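Local coordinates for protein bradyzoite pseudokinase 1 (Toxoplasma gondii, PDB 6M7Z) that regulates the membrane ultrastructure of the parasitophorous vacuole, probably as an atypical kinase that lacks the usual glycine-rich loop, at residues S106-P111 with D180-L185; K130-D135 with E171-S176. All blocks are in the same frame, centred on the assembly; numbering follows the deposited sequence.

Interaction 1. Residues S106-P111 with D180-L185; sequences SPLLLP and DGTVVL
Leu109 is bridged to Leu185, whose N and O bond the flanking residues. Leu185 N donates to Leu108 O (2.8 Å), and the bond is nearly straight. Leu110 N donates to Leu185 O (2.9 Å) from above the carbonyl plane. Close CA-H...O contacts support the bridge: Val184 CA lies 3.4 Å from Leu108 O, and Leu109 CA is equally near Leu185 O. A type I turn from Ser106 to Leu109 brings these groups to the strand end.

The rest is mostly van der Waals packing, partly against backbone carbonyls. The CB of Val184 is directed at the loop, and both methyls touch it. CG1 rests near Pro107 O, while CG2 meets Leu110 CA at 3.7 Å. Leu110 has CG anti to its backbone N (chi1 180°), and its CD1 reaches Val184 CG2 at 4.0 Å, the two side chains crossing at about a right angle. Leu109 and Leu185 instead lie side by side, with Leu109 CD2 4.1 Å from Leu185 CB. Leu108 CD2 lies 3.7 Å from Val183 O, and the Leu108 side chain also packs on helix 146-161.

In the turn before the strand, Asp180 OD1 accepts hydrogen bonds from OG1 and N of Thr182, both from the same face of its carboxylate. The N bond makes an Asx turn.

Loop 106-111 probably corresponds to the kinase αC-β4 loop, its docking here consistent with that fold's lobe junction.

Interaction 2. Residues K130-D135 with E171-S176; sequences KGLVGD and ELNSFS
Leu132 and Ser176 form an antiparallel non-hydrogen-bonded pair with CA atoms 4.3 Å apart, and just past it Val133 N donates to Phe175 O (3.0 Å, 163° at the hydrogen) as the chain turns into helix 133-138. Gly131 O approaches Ser176 CA on the other side of the pair.

Asn173 reaches the start of this helix. Leu132 holds the N-cap position, and its side chain has no polar atom to receive the helix N-H groups. Asn173 OD1 supplies an acceptor from the other segment. It takes Asp135 N at 3.0 Å, in the plane of the amide and on a lone pair. Gly134 N lies 2.9 Å from the same oxygen. Asn173 ND2 turns to Asp135 OD1 (3.2 Å) and meets it from above the carboxylate plane. The amide and carboxylate planes are 70° apart. The amide thus uses both ends on one helix turn, which should fix its rotation.

By its place after the hinge, helix 133-138 probably corresponds to helix αD of protein kinases. Segment 171-176 runs from the end of the catalytic-loop region, which includes His167, into the following β-strand. Asn173 or Ser174 lies near where canonical kinases carry their metal-binding asparagine.

Apolar contacts complete the interface. Leu132 CB sits 3.4 Å from Asn173 OD1. Its CD2 touches Ser176 CB on the same face of the sheet. Val133 has CG2 anti to its carbonyl carbon, and this methyl packs on Phe175 CB at 3.6 Å. Gly134 leaves no CB in the way of Asn173 OD1, and its CA lies 3.8 Å from Leu172 CB. Leu172 and Phe175 continue onto Met153 of helix 146-161.

In the fold
Both contacts involve one small antiparallel sheet in which strand 175-177 lies between strands 131-132 and 183-185. Interaction 1 brings the loop 106-111 to the outer strand 183-185. Interaction 2 lies on the other flank, where the sheet meets the start of helix 133-138. Their centres are 12 Å apart. They join directly: Val184 N probably bonds Ser176 O, and Leu185 CD1 packs on Phe175 CE1. Interaction 1 is the more buried and relies on backbone bonds with aliphatic packing. Interaction 2 is only partly buried and adds a polar amide–carboxylate pairing at a helix end. Helix 146-161 backs both.

Interaction 1. Residues S106-P111 with D180-L185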
ATOM      1  N   SER A 106       2.885  11.341   1.202  1.00 78.88           N
ATOM      2  CA  SER A 106       3.337  11.007  -0.137  1.00 63.60           C
ATOM      3  C   SER A 106       2.088  10.648  -0.924  1.00 63.50           C
ATOM      4  O   SER A 106       1.344   9.767  -0.507  1.00 55.25           O
ATOM      5  CB  SER A 106       4.318   9.867  -0.130  1.00 61.22           C
ATOM      6  OG  SER A 106       5.423  10.128   0.716  1.00 73.83           O
ATOM      7  N   PRO A 107       1.815  11.294  -2.083  1.00 70.50           N
ATOM      8  CA  PRO A 107       0.524  11.129  -2.755  1.00 63.02           C
ATOM      9  C   PRO A 107       0.181   9.702  -3.223  1.00 53.22           C
ATOM     10  O   PRO A 107      -0.993   9.368  -3.318  1.00 54.22           O
ATOM     11  CB  PRO A 107       0.638  12.045  -3.981  1.00 63.52           C
ATOM     12  CG  PRO A 107       1.762  13.014  -3.645  1.00 65.73           C
ATOM     13  CD  PRO A 107       2.720  12.214  -2.798  1.00 62.70           C
ATOM     14  N   LEU A 108       1.195   8.883  -3.529  1.00 44.81           N
ATOM     15  CA  LEU A 108       0.976   7.553  -4.109  1.00 39.72           C
ATOM     16  C   LEU A 108       1.263   6.426  -3.100  1.00 35.85           C
ATOM     17  O   LEU A 108       1.382   5.280  -3.514  1.00 33.53           O
ATOM     18  CB  LEU A 108       1.871   7.420  -5.349  1.00 39.05           C
ATOM     19  CG  LEU A 108       1.493   8.323  -6.528  1.00 43.34           C
ATOM     20  CD1 LEU A 108       2.309   7.957  -7.763  1.00 44.76           C
ATOM     21  CD2 LEU A 108      -0.003   8.232  -6.854  1.00 42.55           C
ATOM     22  N   LEU A 109       1.390   6.741  -1.802  1.00 37.41           N
ATOM     23  CA  LEU A 109       1.563   5.730  -0.760  1.00 36.72           C
ATOM     24  C   LEU A 109       0.322   5.729   0.151  1.00 36.41           C
ATOM     25  O   LEU A 109      -0.237   6.797   0.431  1.00 36.14           O
ATOM     26  CB  LEU A 109       2.832   6.022   0.047  1.00 37.50           C
ATOM     27  CG  LEU A 109       4.137   6.096  -0.759  1.00 38.52           C
ATOM     28  CD1 LEU A 109       5.350   6.255   0.151  1.00 39.46           C
ATOM     29  CD2 LEU A 109       4.341   4.885  -1.655  1.00 37.56           C
ATOM     30  N   LEU A 110      -0.098   4.530   0.596  1.00 34.19           N
ATOM     31  CA  LEU A 110      -1.256   4.372   1.466  1.00 33.65           C
ATOM     32  C   LEU A 110      -1.050   5.233   2.716  1.00 34.52           C
ATOM     33  O   LEU A 110      -0.096   5.027   3.457  1.00 35.82           O
ATOM     34  CB  LEU A 110      -1.418   2.896   1.819  1.00 32.15           C
ATOM     35  CG  LEU A 110      -2.593   2.528   2.740  1.00 32.80           C
ATOM     36  CD1 LEU A 110      -3.918   2.788   2.034  1.00 32.98           C
ATOM     37  CD2 LEU A 110      -2.507   1.056   3.166  1.00 32.39           C
ATOM     38  N   PRO A 111      -1.894   6.248   2.969  1.00 34.46           N
ATOM     39  CA  PRO A 111      -1.747   7.086   4.153  1.00 36.46           C
ATOM     40  C   PRO A 111      -2.226   6.423   5.454  1.00 36.19           C
ATOM     41  O   PRO A 111      -3.152   5.618   5.431  1.00 36.78           O
ATOM     42  CB  PRO A 111      -2.616   8.322   3.850  1.00 36.45           C
ATOM     43  CG  PRO A 111      -3.629   7.859   2.805  1.00 36.53           C
ATOM     44  CD  PRO A 111      -3.016   6.659   2.122  1.00 35.07           C
ATOM     45  N   ASP A 180     -11.427   8.473  -3.219  1.00 50.42           N
ATOM     46  CA  ASP A 180     -11.387   9.541  -4.225  1.00 55.52           C
ATOM     47  C   ASP A 180     -10.861   9.025  -5.582  1.00 60.80           C
ATOM     48  O   ASP A 180     -10.789   9.799  -6.545  1.00 71.42           O
ATOM     49  CB  ASP A 180     -10.627  10.770  -3.711  1.00 53.61           C
ATOM     50  CG  ASP A 180      -9.133  10.576  -3.538  1.00 58.62           C
ATOM     51  OD1 ASP A 180      -8.635   9.452  -3.861  1.00 56.87           O
ATOM     52  OD2 ASP A 180      -8.485  11.549  -3.071  1.00 54.84           O
ATOM     53  N   GLY A 181     -10.474   7.743  -5.665  1.00 62.34           N
ATOM     54  CA  GLY A 181     -10.037   7.104  -6.928  1.00 50.32           C
ATOM     55  C   GLY A 181      -8.524   7.095  -7.127  1.00 44.38           C
ATOM     56  O   GLY A 181      -8.045   6.544  -8.139  1.00 45.08           O
ATOM     57  N   THR A 182      -7.759   7.701  -6.203  1.00 40.93           N
ATOM     58  CA  THR A 182      -6.298   7.618  -6.210  1.00 39.69           C
ATOM     59  C   THR A 182      -5.885   6.157  -6.000  1.00 39.66           C
ATOM     60  O   THR A 182      -6.461   5.479  -5.149  1.00 39.75           O
ATOM     61  CB  THR A 182      -5.668   8.469  -5.097  1.00 40.38           C
ATOM     62  OG1 THR A 182      -6.264   9.761  -5.087  1.00 41.03           O
ATOM     63  CG2 THR A 182      -4.171   8.634  -5.245  1.00 40.56           C
ATOM     64  N   VAL A 183      -4.907   5.685  -6.780  1.00 38.23           N
ATOM     65  CA  VAL A 183      -4.333   4.359  -6.604  1.00 36.83           C
ATOM     66  C   VAL A 183      -2.998   4.520  -5.880  1.00 34.89           C
ATOM     67  O   VAL A 183      -2.132   5.227  -6.355  1.00 33.67           O
ATOM     68  CB  VAL A 183      -4.165   3.635  -7.949  1.00 37.51           C
ATOM     69  CG1 VAL A 183      -3.432   2.319  -7.802  1.00 39.15           C
ATOM     70  CG2 VAL A 183      -5.501   3.434  -8.634  1.00 37.52           C
ATOM     71  N   VAL A 184      -2.854   3.818  -4.747  1.00 34.68           N
ATOM     72  CA  VAL A 184      -1.724   3.985  -3.829  1.00 34.01           C
ATOM     73  C   VAL A 184      -1.066   2.630  -3.549  1.00 31.80           C
ATOM     74  O   VAL A 184      -1.708   1.596  -3.625  1.00 28.89           O
ATOM     75  CB  VAL A 184      -2.144   4.669  -2.513  1.00 36.22           C
ATOM     76  CG1 VAL A 184      -2.739   6.053  -2.793  1.00 37.94           C
ATOM     77  CG2 VAL A 184      -3.101   3.808  -1.695  1.00 35.18           C
ATOM     78  N   LEU A 185       0.230   2.693  -3.213  1.00 31.09           N
ATOM     79  CA  LEU A 185       1.018   1.541  -2.840  1.00 28.90           C
ATOM     80  C   LEU A 185       1.002   1.398  -1.322  1.00 28.04           C
ATOM     81  O   LEU A 185       1.390   2.313  -0.600  1.00 27.68           O
ATOM     82  CB  LEU A 185       2.446   1.726  -3.341  1.00 28.60           C
ATOM     83  CG  LEU A 185       3.427   0.609  -3.001  1.00 28.45           C
ATOM     84  CD1 LEU A 185       2.904  -0.750  -3.473  1.00 27.04           C
ATOM     85  CD2 LEU A 185       4.782   0.911  -3.623  1.00 28.42           C
TER

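Interaction 2. Residues K130-D135 with E171-S176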
ATOM      1  N   LYS A 130     -11.668   1.265  -1.578  1.00 43.31           N
ATOM      2  CA  LYS A 130     -12.723   0.709  -2.418  1.00 45.57           C
ATOM      3  C   LYS A 130     -12.393  -0.733  -2.799  1.00 43.63           C
ATOM      4  O   LYS A 130     -13.300  -1.482  -3.114  1.00 44.37           O
ATOM      5  CB  LYS A 130     -12.910   1.545  -3.688  1.00 50.30           C
ATOM      6  CG  LYS A 130     -13.587   2.889  -3.478  1.00 58.42           C
ATOM      7  CD  LYS A 130     -15.136   2.799  -3.433  1.00 66.05           C
ATOM      8  CE  LYS A 130     -15.781   3.791  -2.484  1.00 78.00           C
ATOM      9  NZ  LYS A 130     -16.969   3.224  -1.797  1.00 75.55           N
ATOM     10  N   GLY A 131     -11.101  -1.089  -2.795  1.00 41.24           N
ATOM     11  CA  GLY A 131     -10.669  -2.444  -3.045  1.00 38.71           C
ATOM     12  C   GLY A 131      -9.190  -2.512  -3.368  1.00 38.62           C
ATOM     13  O   GLY A 131      -8.535  -1.471  -3.613  1.00 41.25           O
ATOM     14  N   LEU A 132      -8.658  -3.738  -3.318  1.00 31.22           N
ATOM     15  CA  LEU A 132      -7.312  -4.035  -3.755  1.00 28.89           C
ATOM     16  C   LEU A 132      -7.342  -4.258  -5.267  1.00 27.37           C
ATOM     17  O   LEU A 132      -8.304  -4.807  -5.777  1.00 26.88           O
ATOM     18  CB  LEU A 132      -6.825  -5.280  -3.001  1.00 29.80           C
ATOM     19  CG  LEU A 132      -6.893  -5.193  -1.474  1.00 30.85           C
ATOM     20  CD1 LEU A 132      -6.271  -6.421  -0.839  1.00 31.74           C
ATOM     21  CD2 LEU A 132      -6.196  -3.934  -0.953  1.00 30.05           C
ATOM     22  N   VAL A 133      -6.296  -3.822  -5.977  1.00 26.18           N
ATOM     23  CA  VAL A 133      -6.345  -3.755  -7.430  1.00 26.20           C
ATOM     24  C   VAL A 133      -6.491  -5.168  -8.020  1.00 25.57           C
ATOM     25  O   VAL A 133      -7.262  -5.376  -8.951  1.00 25.15           O
ATOM     26  CB  VAL A 133      -5.099  -3.044  -7.985  1.00 27.82           C
ATOM     27  CG1 VAL A 133      -5.009  -3.177  -9.510  1.00 29.12           C
ATOM     28  CG2 VAL A 133      -5.095  -1.578  -7.585  1.00 29.28           C
ATOM     29  N   GLY A 134      -5.722  -6.134  -7.483  1.00 26.37           N
ATOM     30  CA  GLY A 134      -5.786  -7.511  -7.977  1.00 27.19           C
ATOM     31  C   GLY A 134      -7.195  -8.086  -7.865  1.00 27.20           C
ATOM     32  O   GLY A 134      -7.756  -8.596  -8.832  1.00 25.72           O
ATOM     33  N   ASP A 135      -7.778  -7.978  -6.665  1.00 29.01           N
ATOM     34  CA  ASP A 135      -9.137  -8.445  -6.405  1.00 31.69           C
ATOM     35  C   ASP A 135     -10.141  -7.748  -7.329  1.00 32.08           C
ATOM     36  O   ASP A 135     -11.028  -8.388  -7.852  1.00 35.85           O
ATOM     37  CB  ASP A 135      -9.537  -8.215  -4.949  1.00 33.42           C
ATOM     38  CG  ASP A 135      -8.749  -9.070  -3.973  1.00 38.07           C
ATOM     39  OD1 ASP A 135      -8.065 -10.032  -4.434  1.00 35.77           O
ATOM     40  OD2 ASP A 135      -8.792  -8.747  -2.759  1.00 42.16           O
ATOM     41  N   GLU A 171       2.975  -7.044  -5.196  1.00 28.15           N
ATOM     42  CA  GLU A 171       2.016  -7.775  -6.002  1.00 28.82           C
ATOM     43  C   GLU A 171       0.876  -6.814  -6.361  1.00 27.44           C
ATOM     44  O   GLU A 171       0.804  -5.722  -5.833  1.00 26.23           O
ATOM     45  CB  GLU A 171       1.557  -9.045  -5.284  1.00 31.85           C
ATOM     46  CG  GLU A 171       0.888  -8.818  -3.943  1.00 36.66           C
ATOM     47  CD  GLU A 171       0.400 -10.056  -3.196  1.00 43.67           C
ATOM     48  OE1 GLU A 171      -0.660 -10.558  -3.568  1.00 44.12           O
ATOM     49  OE2 GLU A 171       1.089 -10.521  -2.249  1.00 53.30           O
ATOM     50  N   LEU A 172      -0.024  -7.227  -7.250  1.00 27.32           N
ATOM     51  CA  LEU A 172      -1.145  -6.384  -7.606  1.00 27.45           C
ATOM     52  C   LEU A 172      -1.894  -5.904  -6.370  1.00 27.16           C
ATOM     53  O   LEU A 172      -2.316  -4.752  -6.322  1.00 28.17           O
ATOM     54  CB  LEU A 172      -2.095  -7.127  -8.542  1.00 28.43           C
ATOM     55  CG  LEU A 172      -1.730  -7.021 -10.018  1.00 28.72           C
ATOM     56  CD1 LEU A 172      -2.755  -7.771 -10.834  1.00 30.12           C
ATOM     57  CD2 LEU A 172      -1.657  -5.575 -10.468  1.00 27.96           C
ATOM     58  N   ASN A 173      -2.072  -6.781  -5.386  1.00 26.88           N
ATOM     59  CA  ASN A 173      -2.878  -6.445  -4.179  1.00 27.07           C
ATOM     60  C   ASN A 173      -2.084  -5.558  -3.204  1.00 26.61           C
ATOM     61  O   ASN A 173      -2.636  -5.154  -2.185  1.00 27.42           O
ATOM     62  CB  ASN A 173      -3.438  -7.695  -3.499  1.00 27.30           C
ATOM     63  CG  ASN A 173      -4.663  -8.263  -4.197  1.00 28.12           C
ATOM     64  OD1 ASN A 173      -5.328  -7.599  -5.003  1.00 28.39           O
ATOM     65  ND2 ASN A 173      -4.973  -9.510  -3.889  1.00 28.75           N
ATOM     66  N   SER A 174      -0.827  -5.231  -3.517  1.00 25.80           N
ATOM     67  CA  SER A 174      -0.101  -4.215  -2.790  1.00 25.94           C
ATOM     68  C   SER A 174      -0.737  -2.848  -3.046  1.00 26.66           C
ATOM     69  O   SER A 174      -0.602  -1.960  -2.238  1.00 26.91           O
ATOM     70  CB  SER A 174       1.362  -4.190  -3.169  1.00 25.58           C
ATOM     71  OG  SER A 174       2.009  -5.411  -2.861  1.00 25.22           O
ATOM     72  N   PHE A 175      -1.403  -2.707  -4.192  1.00 28.21           N
ATOM     73  CA  PHE A 175      -2.007  -1.482  -4.644  1.00 29.07           C
ATOM     74  C   PHE A 175      -3.491  -1.498  -4.279  1.00 30.52           C
ATOM     75  O   PHE A 175      -4.161  -2.528  -4.401  1.00 31.73           O
ATOM     76  CB  PHE A 175      -1.791  -1.313  -6.150  1.00 28.77           C
ATOM     77  CG  PHE A 175      -0.339  -1.167  -6.550  1.00 28.22           C
ATOM     78  CD1 PHE A 175       0.281   0.072  -6.566  1.00 28.58           C
ATOM     79  CD2 PHE A 175       0.417  -2.276  -6.888  1.00 27.92           C
ATOM     80  CE1 PHE A 175       1.614   0.195  -6.925  1.00 28.78           C
ATOM     81  CE2 PHE A 175       1.753  -2.156  -7.234  1.00 27.79           C
ATOM     82  CZ  PHE A 175       2.350  -0.926  -7.257  1.00 28.71           C
ATOM     83  N   SER A 176      -3.996  -0.345  -3.831  1.00 32.53           N
ATOM     84  CA  SER A 176      -5.410  -0.211  -3.505  1.00 34.60           C
ATOM     85  C   SER A 176      -5.954   1.127  -4.031  1.00 38.07           C
ATOM     86  O   SER A 176      -5.209   2.045  -4.348  1.00 36.90           O
ATOM     87  CB  SER A 176      -5.647  -0.391  -2.038  1.00 34.07           C
ATOM     88  OG  SER A 176      -5.124   0.688  -1.284  1.00 33.02           O
TER